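Local coordinates for protein probable 3-hydroxybutyryl-CoA dehydrogenase (Escherichia coli, PDB 3MOG) that catalyses the NAD-dependent oxidation of 3-hydroxyadipyl-CoA to 3-oxoadipyl-CoA, a step in the breakdown of phenylacetate, at residues V359-D362 with S363-R366; L141-F144 with N145-V149; L159-A162 with A163-E167; S54-R58 with G59-A63. One frame throughout, in Å; residues are numbered along the deposited sequence. Where two conformers were deposited one is given.

Contact 1 of 4, residues V359-D362 with S363-R366; sequences VNPD and SATR
The guanidinium of R366 meets D362 at its edge: CB of D362 lies near the guanidinium plane, 3.5 Å from R366 NH1. The D362 carboxylate is turned only 27° from that plane, yet D362 OD2 stays 4.2 Å from R366 NH1, too far for a salt bridge, so any attraction between the two charges is probably modest. The extended chain of R366 runs past the D362 carbonyl, with CG of R366 3.3 Å from D362 O. The carboxamide of N360 is the other flat group. Its CG is anti to the carbonyl carbon (chi1 -76°), which lets ND2 of N360 reach across to OG1 of T365 in a weak hydrogen bond of 3.4 Å; the two side chains cross at about a right angle. The stronger partner of that ND2 is the backbone oxygen of V341. A water bonds T365 OG1 at 2.8 Å and donates a weak bond to OD1 of D362, linking the two side chains.

Backbone bonds identify the start of a helix, with P361 as N-cap. P361 O accepts from A364 N at 2.9 Å, and only weakly from T365 N. One residue on, R366 N to D362 O (3.1 Å) is the regular bond of a helical turn. The segment 359-362 leaves strand 351-356 and leads into helix 362-373 of the reduced Rossmann-fold domain; N360 and A364 rest on P340, just before strand 341-345, while R366 reaches V298 and F302.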
ATOM      1  N   VAL C 359       8.900  16.615 -31.716  1.00 62.75           N
ATOM      2  CA  VAL C 359       8.577  16.732 -33.143  1.00 61.41           C
ATOM      3  C   VAL C 359       8.514  18.184 -33.682  1.00 63.10           C
ATOM      4  O   VAL C 359       8.423  18.387 -34.899  1.00 64.68           O
ATOM      5  CB  VAL C 359       7.257  15.941 -33.463  1.00 62.20           C
ATOM      6  CG1 VAL C 359       6.013  16.803 -33.272  1.00 59.92           C
ATOM      7  CG2 VAL C 359       7.281  15.341 -34.858  1.00 66.01           C
ATOM      8  N   ASN C 360       8.557  19.183 -32.793  1.00 60.94           N
ATOM      9  CA  ASN C 360       8.600  20.586 -33.221  1.00 61.40           C
ATOM     10  C   ASN C 360       9.899  20.896 -33.941  1.00 68.46           C
ATOM     11  O   ASN C 360      10.975  20.493 -33.481  1.00 68.84           O
ATOM     12  CB  ASN C 360       8.494  21.564 -32.044  1.00 56.98           C
ATOM     13  CG  ASN C 360       7.087  21.694 -31.498  1.00 54.26           C
ATOM     14  OD1 ASN C 360       6.212  20.884 -31.787  1.00 53.91           O
ATOM     15  ND2 ASN C 360       6.868  22.724 -30.685  1.00 48.55           N
ATOM     16  N   PRO C 361       9.798  21.597 -35.084  1.00 69.99           N
ATOM     17  CA  PRO C 361      10.960  22.282 -35.625  1.00 71.02           C
ATOM     18  C   PRO C 361      11.241  23.461 -34.718  1.00 71.74           C
ATOM     19  O   PRO C 361      10.301  24.128 -34.260  1.00 68.30           O
ATOM     20  CB  PRO C 361      10.485  22.777 -36.998  1.00 73.94           C
ATOM     21  CG  PRO C 361       9.235  21.987 -37.299  1.00 78.63           C
ATOM     22  CD  PRO C 361       8.622  21.710 -35.968  1.00 72.41           C
ATOM     23  N   ASP C 362      12.524  23.718 -34.470  1.00 73.09           N
ATOM     24  CA  ASP C 362      12.965  24.759 -33.534  1.00 71.99           C
ATOM     25  C   ASP C 362      12.451  26.160 -33.888  1.00 70.37           C
ATOM     26  O   ASP C 362      12.422  27.048 -33.030  1.00 68.71           O
ATOM     27  CB  ASP C 362      14.499  24.757 -33.402  1.00 71.32           C
ATOM     28  CG  ASP C 362      15.046  23.464 -32.775  1.00 75.50           C
ATOM     29  OD1 ASP C 362      14.429  22.394 -32.950  1.00 77.60           O
ATOM     30  OD2 ASP C 362      16.103  23.516 -32.107  1.00 75.97           O
ATOM     31  N   SER C 363      12.039  26.339 -35.144  1.00 68.32           N
ATOM     32  CA  SER C 363      11.479  27.601 -35.623  1.00 71.17           C
ATOM     33  C   SER C 363      10.081  27.837 -35.047  1.00 70.28           C
ATOM     34  O   SER C 363       9.719  28.966 -34.706  1.00 69.35           O
ATOM     35  CB  SER C 363      11.437  27.634 -37.159  1.00 71.09           C
ATOM     36  OG  SER C 363      10.693  26.545 -37.685  1.00 68.11           O
ATOM     37  N   ALA C 364       9.308  26.759 -34.943  1.00 69.13           N
ATOM     38  CA  ALA C 364       7.971  26.804 -34.367  1.00 62.54           C
ATOM     39  C   ALA C 364       8.005  27.081 -32.850  1.00 62.89           C
ATOM     40  O   ALA C 364       7.215  27.882 -32.337  1.00 58.72           O
ATOM     41  CB  ALA C 364       7.239  25.507 -34.678  1.00 68.04           C
ATOM     42  N   THR C 365       8.944  26.437 -32.151  1.00 63.48           N
ATOM     43  CA  THR C 365       9.164  26.653 -30.713  1.00 61.45           C
ATOM     44  C   THR C 365       9.543  28.117 -30.460  1.00 63.47           C
ATOM     45  O   THR C 365       8.956  28.775 -29.587  1.00 62.74           O
ATOM     46  CB  THR C 365      10.238  25.668 -30.146  1.00 57.55           C
ATOM     47  OG1 THR C 365       9.797  24.318 -30.330  1.00 58.60           O
ATOM     48  CG2 THR C 365      10.489  25.885 -28.672  1.00 52.39           C
ATOM     49  N   ARG C 366      10.484  28.626 -31.261  1.00 62.49           N
ATOM     50  CA  ARG C 366      10.951  30.015 -31.151  1.00 59.47           C
ATOM     51  C   ARG C 366       9.841  31.044 -31.352  1.00 52.93           C
ATOM     52  O   ARG C 366       9.790  32.022 -30.618  1.00 60.72           O
ATOM     53  CB  ARG C 366      12.151  30.289 -32.073  1.00 59.34           C
ATOM     54  CG  ARG C 366      13.472  29.785 -31.492  1.00 74.35           C
ATOM     55  CD  ARG C 366      14.683  30.147 -32.345  1.00 82.86           C
ATOM     56  NE  ARG C 366      15.939  29.864 -31.647  1.00 90.38           N
ATOM     57  CZ  ARG C 366      16.581  28.693 -31.667  1.00 95.97           C
ATOM     58  NH1 ARG C 366      16.100  27.666 -32.356  1.00 97.81           N
ATOM     59  NH2 ARG C 366      17.714  28.548 -30.993  1.00 95.81           N
TER
HETATM   60  O   HOH W   1      11.854  22.440 -30.756  1.00 62.96           O

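Contact 2 of 4, residues L141-F144 with N145-V149; sequences LHFF and NPAPV
Apolar contact between side chains comes down to one pair, F143 and A147: CB of F143 stands 4.2 Å from CB of A147. That methyl approaches the F143 ring obliquely. The F143 side chain also touches I20 and W176, and its CB is the nearest point to A147.

Contacts with the backbone centre on the carbonyl of F144. The CA of A147 comes within 3.3 Å of F144 O, a CH...O contact with an angle of 123° at the hydrogen, hence far from straight. The amide N of A147 is also 3.0 Å from F144 O, but its angle is too poor for a hydrogen bond. With CG of F144 anti to the carbonyl carbon (chi1 -70°), the side chain packs on L152 and E154.

Backbone hydrogen bonding appears within 145-149, where V149 N donates to P146 O over 2.9 Å. The peptide bond before P146 is cis.

The segment 141-144 lies on strand 138-143 of the NAD-binding domain, and the loop leads on to its antiparallel neighbour 152-157. F143, N145 and P148 touch helix 15-26, whose start carries the end of a probable Rossmann GxGxxG motif, while F144 packs on strand 152-157 and L141 reaches both that strand and helix 163-175.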
ATOM      1  N   LEU C 141      -3.549  22.359  21.193  1.00 49.20           N
ATOM      2  CA  LEU C 141      -3.424  23.777  20.922  1.00 45.23           C
ATOM      3  C   LEU C 141      -2.107  23.933  20.180  1.00 44.07           C
ATOM      4  O   LEU C 141      -1.042  24.062  20.783  1.00 46.38           O
ATOM      5  CB  LEU C 141      -3.478  24.586  22.231  1.00 47.26           C
ATOM      6  CG  LEU C 141      -3.976  26.034  22.191  1.00 45.21           C
ATOM      7  CD1 LEU C 141      -5.400  26.102  21.702  1.00 41.83           C
ATOM      8  CD2 LEU C 141      -3.863  26.695  23.563  1.00 49.13           C
ATOM      9  N   HIS C 142      -2.190  23.878  18.856  1.00 39.61           N
ATOM     10  CA  HIS C 142      -1.010  23.716  18.023  1.00 41.23           C
ATOM     11  C   HIS C 142      -0.530  25.023  17.401  1.00 44.56           C
ATOM     12  O   HIS C 142      -1.128  25.503  16.447  1.00 50.27           O
ATOM     13  CB  HIS C 142      -1.296  22.671  16.937  1.00 43.15           C
ATOM     14  CG  HIS C 142      -0.150  22.427  16.010  1.00 46.69           C
ATOM     15  ND1 HIS C 142      -0.304  22.349  14.641  1.00 45.87           N
ATOM     16  CD2 HIS C 142       1.171  22.248  16.253  1.00 57.63           C
ATOM     17  CE1 HIS C 142       0.875  22.129  14.082  1.00 46.84           C
ATOM     18  NE2 HIS C 142       1.788  22.071  15.038  1.00 55.61           N
ATOM     19  N   PHE C 143       0.559  25.573  17.944  1.00 39.71           N
ATOM     20  CA  PHE C 143       1.156  26.825  17.476  1.00 42.30           C
ATOM     21  C   PHE C 143       2.219  26.532  16.426  1.00 41.07           C
ATOM     22  O   PHE C 143       2.646  25.395  16.265  1.00 42.12           O
ATOM     23  CB  PHE C 143       1.839  27.555  18.645  1.00 40.77           C
ATOM     24  CG  PHE C 143       0.894  28.059  19.709  1.00 39.52           C
ATOM     25  CD1 PHE C 143       0.387  27.203  20.679  1.00 38.39           C
ATOM     26  CD2 PHE C 143       0.549  29.403  19.757  1.00 46.84           C
ATOM     27  CE1 PHE C 143      -0.456  27.665  21.670  1.00 40.09           C
ATOM     28  CE2 PHE C 143      -0.303  29.885  20.745  1.00 37.91           C
ATOM     29  CZ  PHE C 143      -0.817  29.018  21.697  1.00 36.73           C
ATOM     30  N   PHE C 144       2.684  27.569  15.743  1.00 44.42           N
ATOM     31  CA  PHE C 144       3.698  27.393  14.703  1.00 48.53           C
ATOM     32  C   PHE C 144       4.938  28.235  15.025  1.00 54.15           C
ATOM     33  O   PHE C 144       4.808  29.318  15.576  1.00 52.67           O
ATOM     34  CB  PHE C 144       3.100  27.741  13.323  1.00 47.47           C
ATOM     35  CG  PHE C 144       2.074  26.730  12.829  1.00 47.65           C
ATOM     36  CD1 PHE C 144       0.773  26.706  13.348  1.00 34.24           C
ATOM     37  CD2 PHE C 144       2.418  25.790  11.862  1.00 48.08           C
ATOM     38  CE1 PHE C 144      -0.159  25.764  12.924  1.00 43.72           C
ATOM     39  CE2 PHE C 144       1.485  24.842  11.432  1.00 53.52           C
ATOM     40  CZ  PHE C 144       0.188  24.842  11.960  1.00 38.88           C
ATOM     41  N   ASN C 145       6.126  27.702  14.717  1.00 54.95           N
ATOM     42  CA  ASN C 145       7.424  28.377  14.900  1.00 53.69           C
ATOM     43  C   ASN C 145       7.644  29.581  13.966  1.00 55.25           C
ATOM     44  O   ASN C 145       7.507  29.450  12.748  1.00 55.98           O
ATOM     45  CB  ASN C 145       8.538  27.358  14.648  1.00 58.81           C
ATOM     46  CG  ASN C 145       9.827  27.652  15.413  1.00 63.42           C
ATOM     47  OD1 ASN C 145      10.740  26.830  15.408  1.00 70.66           O
ATOM     48  ND2 ASN C 145       9.901  28.790  16.080  1.00 57.53           N
ATOM     49  N   PRO C 146       7.990  30.763  14.527  1.00 58.61           N
ATOM     50  CA  PRO C 146       8.023  31.081  15.959  1.00 54.49           C
ATOM     51  C   PRO C 146       6.674  31.536  16.479  1.00 53.06           C
ATOM     52  O   PRO C 146       6.021  32.395  15.871  1.00 56.46           O
ATOM     53  CB  PRO C 146       9.082  32.194  16.064  1.00 55.45           C
ATOM     54  CG  PRO C 146       9.617  32.399  14.669  1.00 58.22           C
ATOM     55  CD  PRO C 146       8.593  31.843  13.730  1.00 55.69           C
ATOM     56  N   ALA C 147       6.259  30.943  17.594  1.00 52.39           N
ATOM     57  CA  ALA C 147       4.964  31.262  18.213  1.00 51.09           C
ATOM     58  C   ALA C 147       4.609  32.743  18.380  1.00 55.15           C
ATOM     59  O   ALA C 147       3.443  33.090  18.150  1.00 54.73           O
ATOM     60  CB  ALA C 147       4.761  30.511  19.508  1.00 44.67           C
ATOM     61  N   PRO C 148       5.581  33.618  18.776  1.00 55.31           N
ATOM     62  CA  PRO C 148       5.191  35.033  18.879  1.00 51.95           C
ATOM     63  C   PRO C 148       4.894  35.716  17.546  1.00 53.93           C
ATOM     64  O   PRO C 148       4.164  36.706  17.526  1.00 54.21           O
ATOM     65  CB  PRO C 148       6.402  35.696  19.550  1.00 55.89           C
ATOM     66  CG  PRO C 148       7.133  34.602  20.218  1.00 55.20           C
ATOM     67  CD  PRO C 148       6.929  33.401  19.345  1.00 53.74           C
ATOM     68  N   VAL C 149       5.433  35.182  16.451  1.00 55.63           N
ATOM     69  CA  VAL C 149       5.209  35.770  15.129  1.00 59.52           C
ATOM     70  C   VAL C 149       4.013  35.146  14.380  1.00 56.84           C
ATOM     71  O   VAL C 149       3.122  35.874  13.943  1.00 56.36           O
ATOM     72  CB  VAL C 149       6.502  35.766  14.263  1.00 60.94           C
ATOM     73  CG1 VAL C 149       6.262  36.469  12.937  1.00 65.07           C
ATOM     74  CG2 VAL C 149       7.642  36.460  15.008  1.00 63.54           C
TER

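Contact 3 of 4, residues L159-A162 with A163-E167; sequences LATA and AEVVE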
ATOM      1  N   LEU C 159     -11.349  12.579  20.373  1.00 54.16           N
ATOM      2  CA  LEU C 159     -12.664  11.938  20.438  1.00 56.14           C
ATOM      3  C   LEU C 159     -13.553  12.485  21.553  1.00 55.20           C
ATOM      4  O   LEU C 159     -14.720  12.803  21.317  1.00 58.04           O
ATOM      5  CB  LEU C 159     -12.478  10.425  20.609  1.00 60.74           C
ATOM      6  CG  LEU C 159     -13.685   9.494  20.648  1.00 55.96           C
ATOM      7  CD1 LEU C 159     -14.330   9.414  19.262  1.00 46.96           C
ATOM      8  CD2 LEU C 159     -13.230   8.130  21.141  1.00 44.87           C
ATOM      9  N   ALA C 160     -12.969  12.622  22.746  1.00 56.58           N
ATOM     10  CA  ALA C 160     -13.682  13.019  23.960  1.00 56.96           C
ATOM     11  C   ALA C 160     -13.828  14.526  24.160  1.00 56.33           C
ATOM     12  O   ALA C 160     -14.643  14.955  24.978  1.00 62.46           O
ATOM     13  CB  ALA C 160     -13.008  12.395  25.189  1.00 55.33           C
ATOM     14  N   THR C 161     -13.044  15.315  23.424  1.00 55.75           N
ATOM     15  CA  THR C 161     -12.955  16.772  23.627  1.00 53.12           C
ATOM     16  C   THR C 161     -14.307  17.467  23.550  1.00 52.09           C
ATOM     17  O   THR C 161     -14.966  17.445  22.505  1.00 53.84           O
ATOM     18  CB  THR C 161     -12.015  17.443  22.590  1.00 51.52           C
ATOM     19  OG1 THR C 161     -10.710  16.861  22.658  1.00 51.36           O
ATOM     20  CG2 THR C 161     -11.901  18.957  22.824  1.00 42.31           C
ATOM     21  N   ALA C 162     -14.699  18.100  24.655  1.00 54.83           N
ATOM     22  CA  ALA C 162     -15.936  18.883  24.713  1.00 55.49           C
ATOM     23  C   ALA C 162     -15.896  20.104  23.796  1.00 61.48           C
ATOM     24  O   ALA C 162     -14.827  20.670  23.532  1.00 60.37           O
ATOM     25  CB  ALA C 162     -16.246  19.295  26.146  1.00 59.64           C
ATOM     26  N   ALA C 163     -17.074  20.490  23.308  1.00 64.36           N
ATOM     27  CA  ALA C 163     -17.234  21.644  22.429  1.00 63.82           C
ATOM     28  C   ALA C 163     -17.052  22.990  23.135  1.00 62.90           C
ATOM     29  O   ALA C 163     -16.602  23.957  22.499  1.00 62.85           O
ATOM     30  CB  ALA C 163     -18.591  21.593  21.705  1.00 64.83           C
ATOM     31  N   GLU C 164     -17.420  23.069  24.422  1.00 61.61           N
ATOM     32  CA  GLU C 164     -17.201  24.293  25.201  0.50 59.79           C
ATOM     33  C   GLU C 164     -15.705  24.576  25.358  1.00 57.49           C
ATOM     34  O   GLU C 164     -15.269  25.734  25.284  1.00 56.57           O
ATOM     35  CB  GLU C 164     -17.900  24.226  26.563  0.50 64.11           C
ATOM     36  CG  GLU C 164     -19.409  24.466  26.499  0.50 70.77           C
ATOM     37  CD  GLU C 164     -19.975  25.043  27.787  0.50 79.15           C
ATOM     38  OE1 GLU C 164     -19.258  25.810  28.466  0.50 82.48           O
ATOM     39  OE2 GLU C 164     -21.142  24.737  28.119  0.50 78.78           O
ATOM     40  N   VAL C 165     -14.928  23.508  25.538  1.00 54.93           N
ATOM     41  CA  VAL C 165     -13.471  23.565  25.610  1.00 53.64           C
ATOM     42  C   VAL C 165     -12.870  24.164  24.328  1.00 53.94           C
ATOM     43  O   VAL C 165     -12.021  25.048  24.407  1.00 53.78           O
ATOM     44  CB  VAL C 165     -12.900  22.165  25.926  1.00 55.27           C
ATOM     45  CG1 VAL C 165     -11.392  22.132  25.766  1.00 47.73           C
ATOM     46  CG2 VAL C 165     -13.310  21.739  27.353  1.00 56.16           C
ATOM     47  N   VAL C 166     -13.355  23.717  23.164  1.00 54.20           N
ATOM     48  CA  VAL C 166     -12.949  24.265  21.862  1.00 49.47           C
ATOM     49  C   VAL C 166     -13.246  25.773  21.777  1.00 51.38           C
ATOM     50  O   VAL C 166     -12.379  26.570  21.381  1.00 53.37           O
ATOM     51  CB  VAL C 166     -13.629  23.489  20.681  1.00 50.13           C
ATOM     52  CG1 VAL C 166     -13.460  24.215  19.357  1.00 43.71           C
ATOM     53  CG2 VAL C 166     -13.070  22.078  20.572  1.00 49.23           C
ATOM     54  N   GLU C 167     -14.455  26.154  22.179  1.00 48.82           N
ATOM     55  CA  GLU C 167     -14.896  27.552  22.134  1.00 55.77           C
ATOM     56  C   GLU C 167     -14.051  28.428  23.044  1.00 55.30           C
ATOM     57  O   GLU C 167     -13.674  29.538  22.662  1.00 59.94           O
ATOM     58  CB  GLU C 167     -16.362  27.681  22.572  1.00 59.33           C
ATOM     59  CG  GLU C 167     -17.391  27.085  21.629  1.00 75.46           C
ATOM     60  CD  GLU C 167     -17.387  27.714  20.248  1.00 88.72           C
ATOM     61  OE1 GLU C 167     -17.247  28.954  20.134  1.00 95.74           O
ATOM     62  OE2 GLU C 167     -17.541  26.951  19.272  1.00 92.59           O
TER
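A weak backbone hydrogen bond spans the two segments, from V166 N to A162 O at 3.4 Å with an angle of 156° at the hydrogen, and A162 is the N-cap of the helix that follows. The methyl of A162 lies 4.0 Å from CG2 of V165. CB of V165 also sits 3.4 Å from A162 O, so this valine touches the capping residue at both its methyl and its carbonyl. V166 comes to the same carbonyl with its CG2 branch, 3.7 Å from A162 O.

T161 supplies the other apolar contact. With OG1 anti to the carbonyl carbon (chi1 -57°), CG2 of T161 falls anti to the backbone N and meets CG2 of V166 at 4.0 Å, the two side chains crossing at about a right angle. The hydroxyl on the other branch is bonded to G158 N and V138 O, so a methyl is left to face the helix.

These residues form the connection from strand 152-157 into helix 163-175 of the NAD-binding domain, a helix that leads in turn to strand 179-184. Strands 152-157 and 179-184 are adjacent and parallel in the sheet, with the helix between them in sequence: a beta-alpha-beta crossover. Outside the contact, A162 shares a backbone hydrogen bond with E136, while L159 and A160 pack on R273 of the second subunit. Further into the helix, E167 N donates to A163 O at 3.1 Å, and its carboxylate forms a salt bridge with R182.

Contact 4 of 4, residues S54-R58 with G59-A63; sequences SRVTR and GKLTA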
ATOM      1  N   SER C  54      14.948  43.863  22.657  1.00 75.04           N
ATOM      2  CA  SER C  54      15.340  44.346  21.337  1.00 79.00           C
ATOM      3  C   SER C  54      14.144  44.930  20.567  1.00 80.25           C
ATOM      4  O   SER C  54      14.326  45.822  19.738  1.00 84.73           O
ATOM      5  CB  SER C  54      16.054  43.261  20.526  1.00 77.05           C
ATOM      6  OG  SER C  54      15.127  42.444  19.838  1.00 84.71           O
ATOM      7  N   ARG C  55      12.934  44.444  20.853  1.00 76.11           N
ATOM      8  CA  ARG C  55      11.709  45.027  20.273  1.00 77.13           C
ATOM      9  C   ARG C  55      11.400  46.434  20.815  1.00 77.23           C
ATOM     10  O   ARG C  55      10.871  47.279  20.089  1.00 74.89           O
ATOM     11  CB  ARG C  55      10.496  44.102  20.446  1.00 75.58           C
ATOM     12  CG  ARG C  55      10.647  42.757  19.747  1.00 76.31           C
ATOM     13  CD  ARG C  55       9.336  42.205  19.225  1.00 77.16           C
ATOM     14  NE  ARG C  55       8.406  41.785  20.271  1.00 68.24           N
ATOM     15  CZ  ARG C  55       7.190  42.304  20.446  1.00 68.92           C
ATOM     16  NH1 ARG C  55       6.758  43.275  19.657  1.00 62.79           N
ATOM     17  NH2 ARG C  55       6.402  41.853  21.419  1.00 77.48           N
ATOM     18  N   VAL C  56      11.740  46.673  22.083  1.00 76.14           N
ATOM     19  CA  VAL C  56      11.631  48.005  22.695  1.00 77.44           C
ATOM     20  C   VAL C  56      12.643  48.992  22.103  1.00 78.78           C
ATOM     21  O   VAL C  56      12.305  50.156  21.844  1.00 84.73           O
ATOM     22  CB  VAL C  56      11.766  47.943  24.239  1.00 74.10           C
ATOM     23  CG1 VAL C  56      11.577  49.318  24.874  1.00 71.11           C
ATOM     24  CG2 VAL C  56      10.751  46.989  24.799  1.00 67.89           C
ATOM     25  N   THR C  57      13.870  48.513  21.894  1.00 80.96           N
ATOM     26  CA  THR C  57      14.936  49.251  21.202  1.00 81.37           C
ATOM     27  C   THR C  57      14.457  49.783  19.840  1.00 81.34           C
ATOM     28  O   THR C  57      14.581  50.975  19.552  1.00 82.12           O
ATOM     29  CB  THR C  57      16.192  48.352  21.037  1.00 81.04           C
ATOM     30  OG1 THR C  57      16.706  48.018  22.331  1.00 80.79           O
ATOM     31  CG2 THR C  57      17.287  49.035  20.216  1.00 78.24           C
ATOM     32  N   ARG C  58      13.867  48.899  19.039  1.00 80.37           N
ATOM     33  CA  ARG C  58      13.349  49.252  17.717  1.00 81.25           C
ATOM     34  C   ARG C  58      11.966  49.948  17.743  1.00 81.36           C
ATOM     35  O   ARG C  58      11.407  50.266  16.685  1.00 83.72           O
ATOM     36  CB  ARG C  58      13.301  48.007  16.821  1.00 81.61           C
ATOM     37  CG  ARG C  58      14.632  47.245  16.706  1.00 88.40           C
ATOM     38  CD  ARG C  58      14.633  46.208  15.568  1.00 94.70           C
ATOM     39  NE  ARG C  58      13.449  45.340  15.557  1.00 97.99           N
ATOM     40  CZ  ARG C  58      13.320  44.208  16.250  1.00 99.29           C
ATOM     41  NH1 ARG C  58      14.300  43.776  17.041  1.00 97.31           N
ATOM     42  NH2 ARG C  58      12.195  43.506  16.159  1.00 99.00           N
ATOM     43  N   GLY C  59      11.429  50.184  18.940  1.00 75.81           N
ATOM     44  CA  GLY C  59      10.111  50.805  19.111  1.00 72.41           C
ATOM     45  C   GLY C  59       8.934  49.965  18.628  1.00 70.80           C
ATOM     46  O   GLY C  59       7.922  50.509  18.188  1.00 68.27           O
ATOM     47  N   LYS C  60       9.062  48.640  18.707  1.00 67.76           N
ATOM     48  CA  LYS C  60       8.006  47.736  18.251  1.00 66.72           C
ATOM     49  C   LYS C  60       7.168  47.266  19.431  1.00 68.31           C
ATOM     50  O   LYS C  60       6.186  46.532  19.257  1.00 65.55           O
ATOM     51  CB  LYS C  60       8.597  46.523  17.519  1.00 71.53           C
ATOM     52  CG  LYS C  60       9.657  46.845  16.475  1.00 77.33           C
ATOM     53  CD  LYS C  60       9.050  47.270  15.156  1.00 84.95           C
ATOM     54  CE  LYS C  60      10.107  47.911  14.268  1.00 90.14           C
ATOM     55  NZ  LYS C  60       9.724  47.881  12.830  1.00 91.99           N
ATOM     56  N   LEU C  61       7.577  47.694  20.627  1.00 65.59           N
ATOM     57  CA  LEU C  61       6.924  47.347  21.881  1.00 61.35           C
ATOM     58  C   LEU C  61       7.283  48.408  22.928  1.00 59.62           C
ATOM     59  O   LEU C  61       8.436  48.845  22.992  1.00 57.35           O
ATOM     60  CB  LEU C  61       7.393  45.954  22.342  1.00 59.16           C
ATOM     61  CG  LEU C  61       6.847  45.317  23.626  1.00 64.81           C
ATOM     62  CD1 LEU C  61       5.376  44.922  23.478  1.00 64.21           C
ATOM     63  CD2 LEU C  61       7.677  44.103  24.025  1.00 58.82           C
ATOM     64  N   THR C  62       6.307  48.825  23.738  1.00 55.41           N
ATOM     65  CA  THR C  62       6.573  49.777  24.824  1.00 60.98           C
ATOM     66  C   THR C  62       7.376  49.131  25.957  1.00 62.17           C
ATOM     67  O   THR C  62       7.286  47.912  26.188  1.00 56.96           O
ATOM     68  CB  THR C  62       5.282  50.377  25.461  1.00 61.18           C
ATOM     69  OG1 THR C  62       4.521  49.339  26.095  1.00 61.83           O
ATOM     70  CG2 THR C  62       4.431  51.101  24.428  1.00 56.62           C
ATOM     71  N   ALA C  63       8.143  49.971  26.656  1.00 57.36           N
ATOM     72  CA  ALA C  63       8.903  49.566  27.827  1.00 57.35           C
ATOM     73  C   ALA C  63       8.002  49.015  28.919  1.00 53.47           C
ATOM     74  O   ALA C  63       8.379  48.053  29.593  1.00 49.64           O
ATOM     75  CB  ALA C  63       9.732  50.733  28.363  1.00 61.20           C
TER
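R55 folds back over L61 where helix 38-57 ends in a Schellman motif, and G59, with a positive phi of 67°, is the first residue to leave the helical conformation. Bends at chi2 and chi3 of R55 bring its guanidinium over the leucine at an oblique crossing. CD2 of L61 lies over one face, displaced toward the rim, at 3.7 Å from R55 NH2. L61 CB is 3.8 Å from R55 NH1, so the arginine end meets both the base and the branch of the leucine. Replaced by alanine, R55 would lose the guanidinium, which is likely to leave that side of L61 without its cover.

Both branches of V56 touch the returning chain, although its side chain sets off away from it. Its CG2 touches L61 CD2 at 4.3 Å, and its CG1 meets CB of A63. The CA of V56 also makes a CH...O contact with L61 O, at 3.3 Å. C66 of helix 63-71 packs against both V56 and L61, extending this small apolar patch across to the next helix of the NAD-binding domain.

R58 and K60 also cross obliquely, aliphatic part against aliphatic part: CB of R58 is 3.8 Å from CG of K60. The R58 chain, bent at chi3, swings NH1 back to S54 OG in a weak hydrogen bond. Glycine suits the turn, because a CB on G59 would clash with R58 O. Two backbone bonds close it: G59 N to V56 O at 3.0 Å, and K60 N to R55 O at 2.7 Å, the latter donor lying nearly along the C=O axis.

Overall arrangement
Along the chain the order is contact 4, contact 2, contact 3 and, far later, contact 1. The first three belong to the NAD-binding domain. Contact 2 is centred 21 Å from contact 3 and 21 Å from contact 4, while contacts 3 and 4 are 38 Å apart, centre to centre. Strand 152-157 connects contacts 2 and 3, following the turn of one and preceding the helix start of the other; contact 4 joins helices 38-57 and 63-71. Contact 1 lies in the reduced Rossmann-fold domain, with a sheet separate from that of the NAD-binding domain, its centre 51 to 62 Å from the others. The four therefore sample connections in two separate Rossmann-type domains of one chain.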